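Local coordinates for protein FkbI (Streptomyces hygroscopicus, PDB 1R2J) that binds FAD and probably acts as an acyl-ACP dehydrogenase in making the methoxymalonyl extender unit of the polyketide immunosuppressant FK520, at residues 281-285 against 299-303. Coordinates in Å, arbitrary orientation, origin at the centre of the assembly. Numbering follows the deposited sequence.
Sequences VCEYA and ATILA
Residues 281-285 and 299-303 are both helical and run nearly antiparallel. Their axes come within 8.5 Å, with a signed crossing angle of -160°. The register pairs Ala285 with Ala299 (CA to CA 4.9 Å) and Val281 with Ala303 (CA to CA 5.2 Å).

Ala299 CB lies 4.1 Å from Ala285 CB and 3.9 Å from Tyr284 CD2; with chi1 t, the Tyr284 ring meets this methyl obliquely. Ala299 O accepts the backbone bond of Ala303 N (2.9 Å) and also a water, at 2.9 Å. The same water donates to Val281 O, again at 2.9 Å, and so bridges the two backbones. Thr300 N sits 3.9 Å from Ala285 CB, while its OG1 is hydrogen-bonded to Met296 O, just ahead of helix 297-322.

This is an antiparallel helix hairpin in the C-terminal helical domain of the acyl-CoA dehydrogenase fold, away from the FAD site. Small alanines let the helices pack closely. Ile301 points away, onto helix 350-361. Leu302 starts sideways, but in rotamer t,p its CG reaches Val281 CG2 at 3.8 Å. Ala303 CB is 4.1 Å from both Ala285 CB and Cys282 CA. Val281, chi1 p, brings CG2 to 3.5 Å from Ala303 CA.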
loop_
_atom_site.group_PDB
_atom_site.type_symbol
_atom_site.label_atom_id
_atom_site.label_comp_id
_atom_site.label_asym_id
_atom_site.label_seq_id
_atom_site.Cartn_x
_atom_site.Cartn_y
_atom_site.Cartn_z
ATOM N N VAL A 281 10.388 -14.476 0.736
ATOM C CA VAL A 281 9.654 -14.316 -0.511
ATOM C C VAL A 281 9.699 -12.870 -1.005
ATOM O O VAL A 281 9.747 -12.618 -2.216
ATOM C CB VAL A 281 8.188 -14.819 -0.350
ATOM C CG1 VAL A 281 7.414 -13.919 0.598
ATOM C CG2 VAL A 281 7.516 -14.895 -1.704
ATOM N N CYS A 282 9.708 -11.919 -0.074
ATOM C CA CYS A 282 9.762 -10.500 -0.440
ATOM C C CYS A 282 11.130 -10.155 -1.014
ATOM O O CYS A 282 11.238 -9.383 -1.970
ATOM C CB CYS A 282 9.480 -9.613 0.773
ATOM S SG CYS A 282 7.779 -9.712 1.358
ATOM N N GLU A 283 12.169 -10.743 -0.424
ATOM C CA GLU A 283 13.537 -10.523 -0.870
ATOM C C GLU A 283 13.732 -11.064 -2.290
ATOM O O GLU A 283 14.357 -10.418 -3.136
ATOM C CB GLU A 283 14.508 -11.217 0.090
ATOM C CG GLU A 283 14.591 -10.556 1.463
ATOM C CD GLU A 283 15.161 -11.484 2.512
ATOM O OE1 GLU A 283 15.192 -11.106 3.701
ATOM O OE2 GLU A 283 15.576 -12.601 2.148
ATOM N N TYR A 284 13.193 -12.253 -2.539
ATOM C CA TYR A 284 13.289 -12.893 -3.846
ATOM C C TYR A 284 12.619 -12.034 -4.926
ATOM O O TYR A 284 13.174 -11.826 -6.015
ATOM C CB TYR A 284 12.616 -14.266 -3.791
ATOM C CG TYR A 284 12.696 -15.064 -5.069
ATOM C CD1 TYR A 284 13.848 -15.779 -5.402
ATOM C CD2 TYR A 284 11.609 -15.125 -5.938
ATOM C CE1 TYR A 284 13.907 -16.545 -6.572
ATOM C CE2 TYR A 284 11.660 -15.882 -7.110
ATOM C CZ TYR A 284 12.809 -16.589 -7.416
ATOM O OH TYR A 284 12.847 -17.347 -8.561
ATOM N N ALA A 285 11.422 -11.540 -4.629
ATOM C CA ALA A 285 10.701 -10.716 -5.589
ATOM C C ALA A 285 11.435 -9.397 -5.817
ATOM O O ALA A 285 11.479 -8.887 -6.942
ATOM C CB ALA A 285 9.285 -10.450 -5.096
ATOM N N ALA A 299 6.604 -13.552 -9.049
ATOM C CA ALA A 299 7.287 -13.549 -7.758
ATOM C C ALA A 299 6.700 -12.469 -6.846
ATOM O O ALA A 299 6.660 -12.626 -5.626
ATOM C CB ALA A 299 8.770 -13.318 -7.949
ATOM N N THR A 300 6.249 -11.372 -7.445
ATOM C CA THR A 300 5.652 -10.280 -6.690
ATOM C C THR A 300 4.242 -10.658 -6.226
ATOM O O THR A 300 3.858 -10.369 -5.092
ATOM C CB THR A 300 5.602 -8.990 -7.537
ATOM O OG1 THR A 300 6.941 -8.533 -7.785
ATOM C CG2 THR A 300 4.818 -7.898 -6.811
ATOM N N ILE A 301 3.469 -11.298 -7.100
ATOM C CA ILE A 301 2.118 -11.731 -6.731
ATOM C C ILE A 301 2.278 -12.734 -5.582
ATOM O O ILE A 301 1.544 -12.711 -4.590
ATOM C CB ILE A 301 1.410 -12.444 -7.912
ATOM C CG1 ILE A 301 1.066 -11.432 -9.018
ATOM C CG2 ILE A 301 0.150 -13.139 -7.416
ATOM C CD1 ILE A 301 0.701 -12.084 -10.358
ATOM N N LEU A 302 3.261 -13.613 -5.738
ATOM C CA LEU A 302 3.551 -14.630 -4.745
ATOM C C LEU A 302 3.902 -14.006 -3.393
ATOM O O LEU A 302 3.383 -14.425 -2.357
ATOM C CB LEU A 302 4.709 -15.500 -5.234
ATOM C CG LEU A 302 5.238 -16.546 -4.259
ATOM C CD1 LEU A 302 4.186 -17.586 -4.014
ATOM C CD2 LEU A 302 6.487 -17.182 -4.840
ATOM N N ALA A 303 4.764 -12.992 -3.409
ATOM C CA ALA A 303 5.180 -12.327 -2.175
ATOM C C ALA A 303 4.022 -11.660 -1.449
ATOM O O ALA A 303 3.876 -11.791 -0.231
ATOM C CB ALA A 303 6.256 -11.300 -2.474
HETATM O O HOH W 1 8.882 -14.165 -4.478
#